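Side-chain contacts in AvtR (Acidianus filamentous virus 6, PDB 4HV0), which probably binds DNA through ribbon-helix-helix elements and regulates transcription in a lipothrixvirus that infects hyperthermophilic archaea: residues V3-E6 with E7-E11; E20-S23 with V24-I28. All blocks are in the same frame, centred on the assembly; numbering follows the deposited sequence.

Contact 1 (V3-E6 with E7-E11); sequences VTVE and EEVYE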
loop_
_atom_site.group_PDB
_atom_site.type_symbol
_atom_site.label_atom_id
_atom_site.label_comp_id
_atom_site.label_asym_id
_atom_site.label_seq_id
_atom_site.Cartn_x
_atom_site.Cartn_y
_atom_site.Cartn_z
ATOM N N VAL A 3 -1.783 2.897 -6.130
ATOM C CA VAL A 3 -0.816 3.460 -5.194
ATOM C C VAL A 3 0.581 3.570 -5.847
ATOM O O VAL A 3 0.929 2.799 -6.746
ATOM C CB VAL A 3 -0.720 2.530 -3.969
ATOM C CG1 VAL A 3 0.161 3.140 -2.888
ATOM C CG2 VAL A 3 -2.100 2.184 -3.440
ATOM N N THR A 4 1.390 4.528 -5.413
ATOM C CA THR A 4 2.801 4.574 -5.821
ATOM C C THR A 4 3.719 4.521 -4.623
ATOM O O THR A 4 3.609 5.351 -3.732
ATOM C CB THR A 4 3.136 5.836 -6.592
ATOM O OG1 THR A 4 2.127 6.062 -7.593
ATOM C CG2 THR A 4 4.476 5.653 -7.237
ATOM N N VAL A 5 4.626 3.546 -4.593
ATOM C CA VAL A 5 5.551 3.402 -3.473
ATOM C C VAL A 5 7.023 3.384 -3.872
ATOM O O VAL A 5 7.368 2.980 -4.954
ATOM C CB VAL A 5 5.170 2.151 -2.621
ATOM C CG1 VAL A 5 3.749 2.310 -2.093
ATOM C CG2 VAL A 5 5.239 0.846 -3.437
ATOM N N GLU A 6 7.894 3.748 -2.935
ATOM C CA GLU A 6 9.329 3.596 -3.077
ATOM C C GLU A 6 9.745 2.121 -3.084
ATOM O O GLU A 6 9.046 1.248 -2.558
ATOM C CB GLU A 6 10.002 4.146 -1.846
ATOM C CG GLU A 6 9.984 5.627 -1.608
ATOM C CD GLU A 6 10.517 5.941 -0.204
ATOM O OE1 GLU A 6 11.300 5.123 0.324
ATOM O OE2 GLU A 6 10.158 7.002 0.365
ATOM N N GLU A 7 10.941 1.846 -3.585
ATOM C CA GLU A 7 11.428 0.469 -3.723
ATOM C C GLU A 7 11.541 -0.276 -2.380
ATOM O O GLU A 7 11.121 -1.426 -2.263
ATOM C CB GLU A 7 12.771 0.498 -4.441
ATOM C CG GLU A 7 13.338 -0.854 -4.817
ATOM C CD GLU A 7 14.517 -0.728 -5.756
ATOM O OE1 GLU A 7 15.086 0.388 -5.857
ATOM O OE2 GLU A 7 14.862 -1.742 -6.402
ATOM N N GLU A 8 12.105 0.370 -1.370
ATOM C CA GLU A 8 12.197 -0.253 -0.054
ATOM C C GLU A 8 10.823 -0.745 0.461
ATOM O O GLU A 8 10.695 -1.869 0.988
ATOM C CB GLU A 8 12.842 0.698 0.941
ATOM C CG GLU A 8 13.119 0.036 2.272
ATOM C CD GLU A 8 13.896 0.921 3.236
ATOM O OE1 GLU A 8 14.126 2.116 2.923
ATOM O OE2 GLU A 8 14.266 0.409 4.323
ATOM N N VAL A 9 9.796 0.071 0.271
ATOM C CA VAL A 9 8.466 -0.298 0.694
ATOM C C VAL A 9 7.952 -1.484 -0.117
ATOM O O VAL A 9 7.353 -2.429 0.441
ATOM C CB VAL A 9 7.482 0.896 0.606
ATOM C CG1 VAL A 9 6.047 0.432 0.818
ATOM C CG2 VAL A 9 7.839 1.951 1.630
ATOM N N TYR A 10 8.177 -1.448 -1.426
ATOM C CA TYR A 10 7.730 -2.530 -2.292
ATOM C C TYR A 10 8.407 -3.850 -1.920
ATOM O O TYR A 10 7.737 -4.883 -1.846
ATOM C CB TYR A 10 8.006 -2.207 -3.743
ATOM C CG TYR A 10 7.476 -3.260 -4.689
ATOM C CD1 TYR A 10 6.114 -3.355 -4.957
ATOM C CD2 TYR A 10 8.337 -4.171 -5.302
ATOM C CE1 TYR A 10 5.620 -4.326 -5.815
ATOM C CE2 TYR A 10 7.851 -5.135 -6.171
ATOM C CZ TYR A 10 6.491 -5.213 -6.425
ATOM O OH TYR A 10 6.005 -6.172 -7.281
ATOM N N GLU A 11 9.718 -3.821 -1.659
ATOM C CA GLU A 11 10.417 -5.043 -1.264
ATOM C C GLU A 11 9.703 -5.625 -0.051
ATOM O O GLU A 11 9.327 -6.809 -0.047
ATOM C CB GLU A 11 11.912 -4.814 -0.948
ATOM C CG GLU A 11 12.769 -4.264 -2.084
ATOM C CD GLU A 11 12.590 -4.975 -3.421
ATOM O OE1 GLU A 11 12.407 -6.207 -3.463
ATOM O OE2 GLU A 11 12.629 -4.286 -4.465
HETATM O O HOH W 1 13.638 3.010 -1.002
#

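Contact 2 (E20-S23 with V24-I28); sequences EGTS and VPAVI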
loop_
_atom_site.group_PDB
_atom_site.type_symbol
_atom_site.label_atom_id
_atom_site.label_comp_id
_atom_site.label_asym_id
_atom_site.label_seq_id
_atom_site.Cartn_x
_atom_site.Cartn_y
_atom_site.Cartn_z
ATOM N N GLU A 20 3.183 -14.939 3.164
ATOM C CA GLU A 20 1.796 -15.346 3.224
ATOM C C GLU A 20 1.517 -15.689 1.780
ATOM O O GLU A 20 2.148 -15.159 0.895
ATOM C CB GLU A 20 0.940 -14.164 3.703
ATOM C CG GLU A 20 1.653 -13.288 4.754
ATOM C CD GLU A 20 0.735 -12.394 5.570
ATOM O OE1 GLU A 20 -0.399 -12.112 5.113
ATOM O OE2 GLU A 20 1.165 -11.974 6.676
ATOM N N GLY A 21 0.596 -16.583 1.512
ATOM C CA GLY A 21 0.403 -17.020 0.131
ATOM C C GLY A 21 -0.473 -16.089 -0.685
ATOM O O GLY A 21 -1.536 -16.496 -1.131
ATOM N N THR A 22 -0.022 -14.857 -0.918
ATOM C CA THR A 22 -0.902 -13.830 -1.498
ATOM C C THR A 22 -0.140 -12.841 -2.348
ATOM O O THR A 22 1.087 -12.854 -2.393
ATOM C CB THR A 22 -1.597 -13.010 -0.393
ATOM O OG1 THR A 22 -0.658 -12.798 0.674
ATOM C CG2 THR A 22 -2.869 -13.721 0.115
ATOM N N SER A 23 -0.883 -11.956 -2.994
ATOM C CA SER A 23 -0.289 -10.888 -3.784
ATOM C C SER A 23 0.103 -9.655 -2.948
ATOM O O SER A 23 -0.253 -9.552 -1.781
ATOM C CB SER A 23 -1.274 -10.491 -4.861
ATOM O OG SER A 23 -2.456 -10.025 -4.255
ATOM N N VAL A 24 0.842 -8.731 -3.565
ATOM C CA VAL A 24 1.204 -7.463 -2.940
ATOM C C VAL A 24 -0.042 -6.594 -2.688
ATOM O O VAL A 24 -0.152 -5.979 -1.622
ATOM C CB VAL A 24 2.297 -6.735 -3.760
ATOM C CG1 VAL A 24 2.525 -5.302 -3.293
ATOM C CG2 VAL A 24 3.607 -7.495 -3.615
ATOM N N PRO A 25 -1.004 -6.563 -3.622
ATOM C CA PRO A 25 -2.245 -5.855 -3.301
ATOM C C PRO A 25 -3.069 -6.443 -2.146
ATOM O O PRO A 25 -3.780 -5.705 -1.465
ATOM C CB PRO A 25 -3.042 -5.942 -4.603
ATOM C CG PRO A 25 -2.013 -6.022 -5.657
ATOM C CD PRO A 25 -0.938 -6.884 -5.053
ATOM N N ALA A 26 -3.012 -7.750 -1.945
ATOM C CA ALA A 26 -3.711 -8.359 -0.812
ATOM C C ALA A 26 -3.110 -7.856 0.495
ATOM O O ALA A 26 -3.811 -7.562 1.467
ATOM C CB ALA A 26 -3.657 -9.889 -0.890
ATOM N N VAL A 27 -1.800 -7.745 0.519
ATOM C CA VAL A 27 -1.093 -7.267 1.702
ATOM C C VAL A 27 -1.484 -5.774 1.978
ATOM O O VAL A 27 -1.862 -5.421 3.099
ATOM C CB VAL A 27 0.430 -7.515 1.493
ATOM C CG1 VAL A 27 1.297 -6.907 2.582
ATOM C CG2 VAL A 27 0.698 -9.002 1.389
ATOM N N ILE A 28 -1.449 -4.922 0.953
ATOM C CA ILE A 28 -1.885 -3.527 1.112
ATOM C C ILE A 28 -3.315 -3.461 1.626
ATOM O O ILE A 28 -3.565 -2.756 2.601
ATOM C CB ILE A 28 -1.796 -2.741 -0.201
ATOM C CG1 ILE A 28 -0.347 -2.486 -0.556
ATOM C CG2 ILE A 28 -2.571 -1.438 -0.149
ATOM C CD1 ILE A 28 -0.230 -2.086 -2.014
#

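Contact 1 (V3-E6 with E7-E11)
Val5 and Glu6 meet Val9 and Tyr10 in the first turn of helix 7-19, with no loop residue between the two segments. The axes of the two short segments lie at 102° to each other and approach to 5.3 Å, so the chain turns through roughly a right angle as it enters the helix. Glu6 occupies the N-cap position, and its carbonyl accepts the first i to i+4 bond of the helix: Tyr10 N lies 3.1 Å from Glu6 O, with an N-H...O angle of 161°. Apolar packing fills the inner corner. Val5 points at the helix and crosses Val9 at about a right angle, with Val5 CB 3.9 Å from Val9 CG1. With Val5 CG1 anti to the carbonyl carbon (chi1 -59°), Val5 CG2 falls between the backbone N and that carbon and reaches Tyr10 CB at 4.1 Å. Such a strand running directly into a helix is the opening of the ribbon-helix-helix unit of the CopG family; here strand 3-6 pairs with strand 60-65 of the same chain, and Val5 and Val9 also rest on helix 88-97. The phenol of Tyr10 leads away from the strand to stack on Tyr63. The extended Glu6 side chain runs to helix 88-97, where its OE2 forms a salt bridge with Lys93. A water accepts the N-H of Glu8, its oxygen 3.1 Å from Glu8 N, and donates a weak bond to Glu6 OE1, joining the Glu6 carboxylate to the first turn of the helix.

Contact 2 (E20-S23 with V24-I28)
The amide of Ala26 is shared between two oxygens of Ser23, the hydroxyl and, weakly, the carbonyl. As the N-cap of the second helix of the ribbon-helix-helix unit, Ser23 holds its hydroxyl between its own N and carbonyl carbon (chi1 61°), which brings OG forward to that amide. Ala26 N donates to Ser23 OG at 3.3 Å with an N-H...O angle of 149°, the capping bond; the weak bond from the same N-H to Ser23 O is more bent. That carbonyl also takes a weak bond from Val27 N, at 3.3 Å, and thus begins the helical bonding pattern. Pro25 fits into the first turn, where its lack of an N-H costs no helical bond, and its CD lies 3.6 Å from Ser23 OG. Before the cap, Gly21 centres an inverse gamma turn in the loop that follows helix 7-19. Val24 and Val27 pack on Leu13 of that earlier helix. Thr22 reaches forward over the cap: its CB rests 3.8 Å from Ala26 CB, while Thr22 OG1 approaches Val27 CG2 at 4.1 Å.

The two contacts follow one another along the chain, with contact 1 closing in the first turns of helix 7-19 and contact 2 opening in the loop beyond its end. Their centres are 14 Å apart, and together they mark both helix starts of the strand-helix-helix segment that is related to CopG. They meet directly where Tyr10 CE1 packs 4.1 Å from Val24 CG1. Glu51 bridges them, weakly bonded through its carboxylate to Tyr10 OH and to Val24 N. Strand 60-65 is a shared neighbour, touched by side chains of both contacts. Contact 1 is the strand-to-helix junction and contact 2 the helix-to-helix junction of a ribbon-helix-helix unit that, in relatives, serves DNA binding.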